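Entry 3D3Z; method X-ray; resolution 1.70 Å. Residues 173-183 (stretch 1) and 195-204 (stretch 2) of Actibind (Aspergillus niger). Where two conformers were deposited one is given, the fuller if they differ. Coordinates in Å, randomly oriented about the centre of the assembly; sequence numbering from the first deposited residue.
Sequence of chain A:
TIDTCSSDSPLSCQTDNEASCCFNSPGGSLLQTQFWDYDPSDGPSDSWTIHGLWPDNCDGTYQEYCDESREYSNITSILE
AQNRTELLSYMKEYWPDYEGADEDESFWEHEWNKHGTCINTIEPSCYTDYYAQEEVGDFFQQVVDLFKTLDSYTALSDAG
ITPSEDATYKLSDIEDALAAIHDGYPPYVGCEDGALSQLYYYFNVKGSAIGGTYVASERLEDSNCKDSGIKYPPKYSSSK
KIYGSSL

Stretch 1 173-183: DIEDALAAIHD
Stretch 2 (195-204) ALSQLYYYFN

Stretch 1 opens in a helix that began earlier in the chain, with bonds such as Leu 178 N to Ile 174 O (3.2 Å). A type I beta turn runs from Ala 179 to His 182 (phi/psi -140/37). His 182 N to Ala 179 O (3.1 Å) closes it; Ile 181 N also bonds to Leu 178 O (3.2 Å). Stretch 2 is a strand throughout, extended apart from Ser 197 at -140/-46. The helix and strand run in broadly the same sense, their directions 45° apart and their axes 11.4 Å apart at closest approach. In register, Ile 174 CA lies 9.4 Å from Leu 196 CA, and His 182 CA lies 7.6 Å from Tyr 201 CA.

Along the strand, Leu 196 (chi1 t, chi2 p) comes first. It points toward the helix, and its CD1 meets CG2 of Ile 174 (m, t) at 4.1 Å. Ser 197 and Gln 198 make no contact. Leu 199 (m, t) packs its CD2 against CD1 of Leu 178 (m, t) at 3.6 Å. In both pairings buried methyl groups pack away from water. Tyr 200 is out of reach.

Tyr 201 (chi1 m, chi2 -93°) points toward stretch 1. Its OH lies 3.4 Å from Leu 178 CD2 and 3.8 Å from Ile 181 CD1; the hydroxyl is hydrogen-bonded elsewhere in the structure. Ile 181 (p, t) starts sideways, but its end comes nearer the strand.

His 182 (chi1 t, chi2 60°) has the most area covered. The edge of Tyr 201 points at the face of its ring, polarized C-H toward pi cloud, with centroids 5.4 Å apart and planes at 70°. Tyr 201 CB sits over the same imidazole, 4.2 Å from its centroid. At Tyr 202 (chi1 m) the backbone takes part: His 182 NE2 donates a weak hydrogen bond to Tyr 202 O at 2.6 Å, bent to 118°; the carbonyl's place is less certain. Phe 203 (chi1 m, chi2 -85°) then offers its face to the imidazole edge, with His 182 CE1 3.4 Å from Phe 203 CZ and planes at 86°. Asn 204 makes no contact.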

# COMPACT_ATOMS: atom_id res chain seq x y z
N ASP A 173 -21.26 6.05 -0.93
CA ASP A 173 -21.47 4.64 -1.18
C ASP A 173 -20.13 3.88 -1.35
O ASP A 173 -19.97 2.76 -0.83
CB ASP A 173 -22.36 4.42 -2.42
CG ASP A 173 -23.88 4.70 -2.14
OD1 ASP A 173 -24.24 4.85 -0.96
OD2 ASP A 173 -24.67 4.74 -3.10
N ILE A 174 -19.22 4.51 -2.10
CA ILE A 174 -17.84 4.00 -2.35
C ILE A 174 -17.13 3.87 -1.00
O ILE A 174 -16.59 2.81 -0.67
CB ILE A 174 -17.04 4.96 -3.30
CG1 ILE A 174 -17.62 4.92 -4.72
CG2 ILE A 174 -15.50 4.60 -3.31
CD1 ILE A 174 -17.22 6.09 -5.57
N GLU A 175 -17.13 4.96 -0.24
CA GLU A 175 -16.56 5.00 1.10
C GLU A 175 -17.10 3.96 2.08
O GLU A 175 -16.32 3.37 2.86
CB GLU A 175 -16.76 6.38 1.69
CG GLU A 175 -15.87 7.43 1.06
CD GLU A 175 -16.12 8.80 1.59
OE1 GLU A 175 -17.25 9.05 2.04
OE2 GLU A 175 -15.18 9.64 1.54
N ASP A 176 -18.42 3.74 2.05
CA ASP A 176 -19.03 2.77 2.94
C ASP A 176 -18.64 1.34 2.54
O ASP A 176 -18.33 0.52 3.41
CB ASP A 176 -20.57 2.89 2.95
CG ASP A 176 -21.08 4.19 3.56
OD1 ASP A 176 -20.34 4.93 4.24
OD2 ASP A 176 -22.29 4.46 3.35
N ALA A 177 -18.66 1.07 1.23
CA ALA A 177 -18.37 -0.25 0.67
C ALA A 177 -16.95 -0.72 1.06
O ALA A 177 -16.73 -1.92 1.35
CB ALA A 177 -18.51 -0.22 -0.83
N LEU A 178 -16.04 0.24 1.12
CA LEU A 178 -14.61 -0.04 1.35
C LEU A 178 -14.30 -0.01 2.83
O LEU A 178 -13.46 -0.77 3.31
CB LEU A 178 -13.76 0.96 0.56
CG LEU A 178 -13.89 0.81 -0.97
CD1 LEU A 178 -13.18 1.96 -1.67
CD2 LEU A 178 -13.43 -0.57 -1.54
N ALA A 179 -15.02 0.84 3.56
CA ALA A 179 -14.96 0.86 5.00
C ALA A 179 -15.30 -0.51 5.60
O ALA A 179 -14.81 -0.86 6.69
CB ALA A 179 -15.89 1.95 5.55
N ALA A 180 -16.11 -1.29 4.89
CA ALA A 180 -16.58 -2.61 5.30
C ALA A 180 -15.48 -3.69 5.36
O ALA A 180 -15.64 -4.69 6.06
CB ALA A 180 -17.66 -3.08 4.35
N ILE A 181 -14.41 -3.49 4.59
CA ILE A 181 -13.23 -4.38 4.67
C ILE A 181 -12.07 -3.75 5.45
O ILE A 181 -10.93 -4.27 5.42
CB ILE A 181 -12.77 -4.84 3.28
CG1 ILE A 181 -12.28 -3.65 2.43
CG2 ILE A 181 -13.84 -5.66 2.59
CD1 ILE A 181 -11.62 -4.10 1.14
N HIS A 182 -12.34 -2.66 6.16
CA HIS A 182 -11.32 -1.90 6.87
C HIS A 182 -11.86 -1.43 8.22
O HIS A 182 -11.56 -0.31 8.70
CB HIS A 182 -10.86 -0.72 6.01
CG HIS A 182 -9.61 -0.04 6.48
ND1 HIS A 182 -8.39 -0.69 6.60
CD2 HIS A 182 -9.36 1.26 6.79
CE1 HIS A 182 -7.47 0.16 7.01
NE2 HIS A 182 -8.03 1.36 7.12
N ASP A 183 -12.65 -2.30 8.85
CA ASP A 183 -13.12 -2.09 10.22
C ASP A 183 -14.00 -0.85 10.39
O ASP A 183 -14.00 -0.23 11.46
CB ASP A 183 -11.92 -2.01 11.17
CG ASP A 183 -12.26 -2.45 12.57
OD1 ASP A 183 -12.90 -3.50 12.70
OD2 ASP A 183 -11.86 -1.76 13.54
N ALA A 195 -13.07 10.28 -12.43
CA ALA A 195 -13.08 8.80 -12.39
C ALA A 195 -12.31 8.30 -11.15
O ALA A 195 -11.27 8.83 -10.75
CB ALA A 195 -12.47 8.21 -13.66
N LEU A 196 -12.86 7.26 -10.56
CA LEU A 196 -12.28 6.52 -9.46
C LEU A 196 -10.91 5.96 -9.94
O LEU A 196 -10.79 5.34 -11.02
CB LEU A 196 -13.32 5.46 -8.99
CG LEU A 196 -13.25 4.77 -7.65
CD1 LEU A 196 -13.24 5.73 -6.48
CD2 LEU A 196 -14.40 3.73 -7.59
N SER A 197 -9.90 6.26 -9.15
CA SER A 197 -8.49 6.20 -9.54
C SER A 197 -7.53 5.64 -8.46
O SER A 197 -6.65 4.87 -8.78
CB SER A 197 -8.04 7.60 -9.90
OG SER A 197 -6.70 7.53 -10.29
N GLN A 198 -7.65 6.09 -7.21
CA GLN A 198 -6.70 5.76 -6.14
C GLN A 198 -7.42 5.53 -4.80
O GLN A 198 -8.46 6.18 -4.53
CB GLN A 198 -5.70 6.90 -5.96
CG GLN A 198 -4.78 7.14 -7.19
CD GLN A 198 -3.58 7.98 -6.90
OE1 GLN A 198 -2.89 7.74 -5.91
NE2 GLN A 198 -3.32 9.02 -7.76
N LEU A 199 -6.82 4.67 -3.98
CA LEU A 199 -7.29 4.36 -2.62
C LEU A 199 -6.09 4.33 -1.66
O LEU A 199 -4.98 3.79 -2.01
CB LEU A 199 -8.06 3.05 -2.59
CG LEU A 199 -9.37 2.88 -3.38
CD1 LEU A 199 -9.88 1.45 -3.29
CD2 LEU A 199 -10.46 3.88 -2.91
N TYR A 200 -6.22 4.99 -0.50
CA TYR A 200 -5.26 4.85 0.63
C TYR A 200 -5.98 4.30 1.87
O TYR A 200 -6.81 4.98 2.48
CB TYR A 200 -4.57 6.13 1.07
CG TYR A 200 -4.05 7.13 0.06
CD1 TYR A 200 -3.78 6.81 -1.29
CD2 TYR A 200 -3.80 8.44 0.47
CE1 TYR A 200 -3.30 7.77 -2.17
CE2 TYR A 200 -3.32 9.40 -0.41
CZ TYR A 200 -3.06 9.06 -1.71
OH TYR A 200 -2.56 10.04 -2.56
N TYR A 201 -5.63 3.07 2.23
CA TYR A 201 -6.11 2.46 3.48
C TYR A 201 -5.09 2.70 4.58
O TYR A 201 -3.95 2.27 4.47
CB TYR A 201 -6.34 0.97 3.27
CG TYR A 201 -7.40 0.54 2.27
CD1 TYR A 201 -8.72 0.28 2.69
CD2 TYR A 201 -7.09 0.30 0.94
CE1 TYR A 201 -9.66 -0.19 1.80
CE2 TYR A 201 -8.04 -0.15 0.06
CZ TYR A 201 -9.33 -0.35 0.49
OH TYR A 201 -10.30 -0.82 -0.36
N TYR A 202 -5.52 3.39 5.64
CA TYR A 202 -4.66 3.77 6.76
C TYR A 202 -4.70 2.73 7.87
O TYR A 202 -5.72 2.05 8.10
CB TYR A 202 -5.05 5.14 7.34
CG TYR A 202 -4.85 6.32 6.41
CD1 TYR A 202 -3.87 7.26 6.65
CD2 TYR A 202 -5.66 6.51 5.29
CE1 TYR A 202 -3.68 8.36 5.77
CE2 TYR A 202 -5.49 7.62 4.41
CZ TYR A 202 -4.51 8.53 4.68
OH TYR A 202 -4.34 9.60 3.83
N PHE A 203 -3.54 2.57 8.51
CA PHE A 203 -3.32 1.58 9.57
C PHE A 203 -2.39 2.15 10.62
O PHE A 203 -1.47 2.95 10.36
CB PHE A 203 -2.63 0.33 9.03
CG PHE A 203 -3.47 -0.50 8.15
CD1 PHE A 203 -4.30 -1.45 8.70
CD2 PHE A 203 -3.40 -0.35 6.77
CE1 PHE A 203 -5.05 -2.22 7.90
CE2 PHE A 203 -4.17 -1.12 5.98
CZ PHE A 203 -4.98 -2.06 6.54
N ASN A 204 -2.61 1.72 11.85
CA ASN A 204 -1.56 1.81 12.84
C ASN A 204 -1.07 0.37 13.10
O ASN A 204 -1.76 -0.60 12.77
CB ASN A 204 -2.02 2.50 14.13
CG ASN A 204 -2.52 3.97 13.91
OD1 ASN A 204 -1.89 4.80 13.25
ND2 ASN A 204 -3.64 4.26 14.50